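Local coordinates for uncharacterized protein (Bombyx mori, PDB 5AZ0), which is an aldo-keto reductase (AKR2E5) of the silkworm that, as in its family, probably reduces carbonyl substrates with a nicotinamide cofactor, at residues G82-V85 with Q86-N90; G48-I51 with P52-L55. All coordinates share one frame; numbering follows the deposited sequence.

Contact 1 (G82-V85 with Q86-N90); sequences GQVV and QEKIN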
loop_
_atom_site.group_PDB
_atom_site.type_symbol
_atom_site.label_atom_id
_atom_site.label_comp_id
_atom_site.label_asym_id
_atom_site.label_seq_id
_atom_site.Cartn_x
_atom_site.Cartn_y
_atom_site.Cartn_z
ATOM N N GLY A 82 1.711 -16.373 4.710
ATOM C CA GLY A 82 1.783 -17.522 3.787
ATOM C C GLY A 82 1.109 -18.798 4.267
ATOM O O GLY A 82 0.589 -19.569 3.456
ATOM N N GLN A 83 1.182 -19.032 5.576
ATOM C CA GLN A 83 0.440 -20.149 6.233
ATOM C C GLN A 83 -1.072 -19.963 6.025
ATOM O O GLN A 83 -1.755 -20.865 5.567
ATOM C CB GLN A 83 0.789 -20.164 7.704
ATOM C CG GLN A 83 0.609 -21.462 8.480
ATOM C CD GLN A 83 1.467 -21.394 9.748
ATOM O OE1 GLN A 83 2.711 -21.372 9.677
ATOM N NE2 GLN A 83 0.814 -21.272 10.908
ATOM N N VAL A 84 -1.587 -18.749 6.259
ATOM C CA VAL A 84 -3.017 -18.489 6.069
ATOM C C VAL A 84 -3.399 -18.742 4.636
ATOM O O VAL A 84 -4.403 -19.418 4.391
ATOM C CB VAL A 84 -3.457 -17.075 6.521
ATOM C CG1 VAL A 84 -4.903 -16.778 6.185
ATOM C CG2 VAL A 84 -3.228 -16.871 8.023
ATOM N N VAL A 85 -2.611 -18.221 3.694
ATOM C CA VAL A 85 -2.901 -18.445 2.281
ATOM C C VAL A 85 -2.960 -19.940 1.935
ATOM O O VAL A 85 -3.814 -20.382 1.155
ATOM C CB VAL A 85 -1.865 -17.745 1.356
ATOM C CG1 VAL A 85 -1.938 -18.255 -0.105
ATOM C CG2 VAL A 85 -2.039 -16.220 1.435
ATOM N N GLN A 86 -1.991 -20.683 2.429
ATOM C CA GLN A 86 -1.933 -22.121 2.157
ATOM C C GLN A 86 -3.178 -22.838 2.768
ATOM O O GLN A 86 -3.782 -23.717 2.129
ATOM C CB GLN A 86 -0.635 -22.718 2.675
ATOM C CG GLN A 86 -0.429 -24.184 2.264
ATOM C CD GLN A 86 -0.472 -24.399 0.775
ATOM O OE1 GLN A 86 0.309 -23.820 0.049
ATOM N NE2 GLN A 86 -1.396 -25.212 0.309
ATOM N N GLU A 87 -3.559 -22.418 3.961
ATOM C CA GLU A 87 -4.788 -22.940 4.615
ATOM C C GLU A 87 -6.014 -22.721 3.786
ATOM O O GLU A 87 -6.800 -23.665 3.640
ATOM C CB GLU A 87 -5.002 -22.346 5.973
ATOM C CG GLU A 87 -4.019 -22.931 6.968
ATOM C CD GLU A 87 -3.909 -22.159 8.295
ATOM O OE1 GLU A 87 -4.587 -21.114 8.508
ATOM O OE2 GLU A 87 -3.107 -22.613 9.138
ATOM N N LYS A 88 -6.151 -21.525 3.173
ATOM C CA LYS A 88 -7.381 -21.212 2.467
ATOM C C LYS A 88 -7.415 -21.963 1.166
ATOM O O LYS A 88 -8.500 -22.322 0.646
ATOM C CB LYS A 88 -7.535 -19.714 2.208
ATOM C CG LYS A 88 -7.396 -18.871 3.467
ATOM C CD LYS A 88 -8.350 -19.223 4.590
ATOM C CE LYS A 88 -9.809 -19.255 4.175
ATOM N NZ LYS A 88 -10.705 -19.201 5.403
ATOM N N ILE A 89 -6.224 -22.150 0.605
ATOM C CA ILE A 89 -6.094 -22.966 -0.587
ATOM C C ILE A 89 -6.442 -24.450 -0.279
ATOM O O ILE A 89 -7.099 -25.099 -1.097
ATOM C CB ILE A 89 -4.684 -22.877 -1.189
ATOM C CG1 ILE A 89 -4.488 -21.483 -1.843
ATOM C CG2 ILE A 89 -4.469 -24.012 -2.213
ATOM C CD1 ILE A 89 -3.106 -21.171 -2.391
ATOM N N ASN A 90 -5.961 -24.963 0.855
ATOM C CA ASN A 90 -6.216 -26.356 1.264
ATOM C C ASN A 90 -7.718 -26.542 1.515
ATOM O O ASN A 90 -8.276 -27.491 1.044
ATOM C CB ASN A 90 -5.422 -26.703 2.534
ATOM C CG ASN A 90 -3.940 -26.910 2.265
ATOM O OD1 ASN A 90 -3.489 -27.009 1.119
ATOM N ND2 ASN A 90 -3.176 -26.915 3.320
#

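Contact 2 (G48-I51 with P52-L55); sequences GTDI and PKLL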
loop_
_atom_site.group_PDB
_atom_site.type_symbol
_atom_site.label_atom_id
_atom_site.label_comp_id
_atom_site.label_asym_id
_atom_site.label_seq_id
_atom_site.Cartn_x
_atom_site.Cartn_y
_atom_site.Cartn_z
ATOM N N GLY A 48 3.771 -6.587 17.812
ATOM C CA GLY A 48 3.273 -7.932 17.420
ATOM C C GLY A 48 1.974 -8.461 18.039
ATOM O O GLY A 48 1.480 -9.554 17.683
ATOM N N THR A 49 1.403 -7.702 18.967
ATOM C CA THR A 49 0.351 -8.235 19.844
ATOM C C THR A 49 -0.908 -8.680 19.088
ATOM O O THR A 49 -1.551 -9.680 19.456
ATOM C CB THR A 49 -0.026 -7.185 20.897
ATOM O OG1 THR A 49 1.154 -6.856 21.626
ATOM C CG2 THR A 49 -1.102 -7.714 21.848
ATOM N N ASP A 50 -1.227 -7.926 18.026
ATOM C CA ASP A 50 -2.416 -8.148 17.178
ATOM C C ASP A 50 -2.257 -9.183 16.036
ATOM O O ASP A 50 -3.212 -9.423 15.267
ATOM C CB ASP A 50 -2.874 -6.798 16.606
ATOM C CG ASP A 50 -3.385 -5.837 17.693
ATOM O OD1 ASP A 50 -4.134 -6.275 18.577
ATOM O OD2 ASP A 50 -3.031 -4.649 17.655
ATOM N N ILE A 51 -1.115 -9.853 15.956
ATOM C CA ILE A 51 -0.917 -10.809 14.863
ATOM C C ILE A 51 -2.044 -11.792 14.740
ATOM O O ILE A 51 -2.698 -11.888 13.668
ATOM C CB ILE A 51 0.482 -11.422 14.902
ATOM C CG1 ILE A 51 1.503 -10.372 14.487
ATOM C CG2 ILE A 51 0.551 -12.649 13.986
ATOM C CD1 ILE A 51 2.967 -10.783 14.678
ATOM N N PRO A 52 -2.380 -12.476 15.849
ATOM C CA PRO A 52 -3.436 -13.489 15.696
ATOM C C PRO A 52 -4.714 -12.952 15.133
ATOM O O PRO A 52 -5.443 -13.659 14.418
ATOM C CB PRO A 52 -3.665 -13.995 17.156
ATOM C CG PRO A 52 -2.453 -13.593 17.937
ATOM C CD PRO A 52 -1.716 -12.499 17.178
ATOM N N LYS A 53 -5.052 -11.717 15.518
ATOM C CA LYS A 53 -6.317 -11.091 15.063
ATOM C C LYS A 53 -6.221 -10.709 13.563
ATOM O O LYS A 53 -7.185 -10.924 12.800
ATOM C CB LYS A 53 -6.673 -9.873 15.915
ATOM C CG LYS A 53 -6.427 -10.075 17.417
ATOM C CD LYS A 53 -7.074 -8.995 18.265
ATOM C CE LYS A 53 -8.559 -9.245 18.464
ATOM N NZ LYS A 53 -9.195 -8.009 18.990
ATOM N N LEU A 54 -5.036 -10.248 13.154
ATOM C CA LEU A 54 -4.754 -9.944 11.725
ATOM C C LEU A 54 -4.963 -11.166 10.868
ATOM O O LEU A 54 -5.607 -11.098 9.808
ATOM C CB LEU A 54 -3.311 -9.430 11.553
ATOM C CG LEU A 54 -2.833 -9.072 10.133
ATOM C CD1 LEU A 54 -3.541 -7.804 9.711
ATOM C CD2 LEU A 54 -1.327 -8.848 10.104
ATOM N N LEU A 55 -4.513 -12.323 11.387
ATOM C CA LEU A 55 -4.575 -13.580 10.624
ATOM C C LEU A 55 -5.949 -14.150 10.548
ATOM O O LEU A 55 -6.399 -14.600 9.510
ATOM C CB LEU A 55 -3.659 -14.609 11.262
ATOM C CG LEU A 55 -2.208 -14.202 11.304
ATOM C CD1 LEU A 55 -1.406 -15.327 11.993
ATOM C CD2 LEU A 55 -1.705 -13.853 9.918
#

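Contact 1 (G82-V85 with Q86-N90)
With CG1 of Val-85 opposite its own backbone N (chi1 165°) and CG1 of Ile-89 turned beside its own (chi1 -72°), the two side chains lie side by side one helical turn apart. The touch is between a branch and an end, Val-85 CG1 against Ile-89 CD1 at 3.9 Å, while CG1 of Ile-89 also lies 3.3 Å from the carbonyl oxygen of Val-85. That oxygen accepts Ile-89 N at 3.0 Å and, more weakly, the N of Lys-88. Val-84 O takes Lys-88 N as its i+4 donor, and CG of Lys-88 folds over the same oxygen at 3.2 Å. These bonds belong to helix 78-90, the crossover helix between parallel strands 68-70 and 100-105 of the barrel typical of aldo-keto reductases, and its two faces differ. On the buried one Val-84 packs on Leu-58 of helix 51-64, and the bent Lys-88 chain carries NZ to salt bridges with Asp-63 and Glu-91 and a hydrogen bond to Ser-59. On the exposed face Gln-83 crosses Glu-87, amide and carboxylate planes 54° apart, where the nearest side-chain atoms are Gln-83 CG and Glu-87 OE2, 3.9 Å apart. Further along, the bend of Gln-86 at chi2 lets NE2 reach Asn-90 OD1 at 2.9 Å; the acceptor lies in the plane of the donor amide, but the donor stands above the carbonyl plane of Asn-90.

Contact 2 (G48-I51 with P52-L55)
The carbonyl of Asp-50 accepts the N-H of Leu-54 at 2.9 Å (O to N), and that of Ile-51 takes Leu-55 N at an equal distance between O and N, so the first turn of helix 51-64 is laid down by two i+4 bonds. Both are well aligned, with C=O...N angles of 169° and 172°. Just before them, Gly-48 O receives Ile-51 N at 3.1 Å and closes a type I beta turn from Gly-48 to Ile-51 that leads into the helix. Pro-52 has no N-H to offer, which suits a place in the first turn, where a backbone donor has no preceding helical carbonyl to meet; its CD lies tight against Ile-51 CB. Leu-54 O has a weak hydrogen bond with Tyr-22 OH. Among the side chains, Thr-49 OG1 is hydrogen-bonded to Asp-47. Asp-50 and Lys-53 carry opposite charges but form no salt bridge: OD1 comes within 4.0 Å of Lys-53 CD, yet remains 5.4 Å from NZ. Ile-51 finds a further apolar partner in Leu-55, whose CG stands beside its backbone N (chi1 -61°) and whose CD1 lies alongside Ile-51 CG2 at 3.9 Å. Replacing Leu-55 with an alanine would probably leave that branch of Ile-51 without its neighbour and open a gap toward the next helix. There Leu-55 rests on Glu-80 and Ile-81 of helix 78-90, Ile-51 leans on Leu-26 and Val-77 in loops, and the turn itself joins the loop that follows strand 22-23 to helix 51-64.

How the contacts relate
Contact 2 spans a turn and the start of helix 51-64; contact 1 lies within helix 78-90, the next helix along the chain. Contact 2 thus comes first, and contact 1 follows in the later part of its helix, with strand 68-70 between the two helices. Their centres lie 16 Å apart, on the same side of the chain's centre, and they meet directly where Val-84 CG2 packs on Leu-55 CD2 at 3.9 Å. Both helices belong to the parallel eight-stranded alpha/beta barrel, flanking its first strands in chain order. Through that pair the contacts meet at the interface of the two helices, while Gln-83, Gln-86, Glu-87 and Asn-90 of contact 1 are exposed.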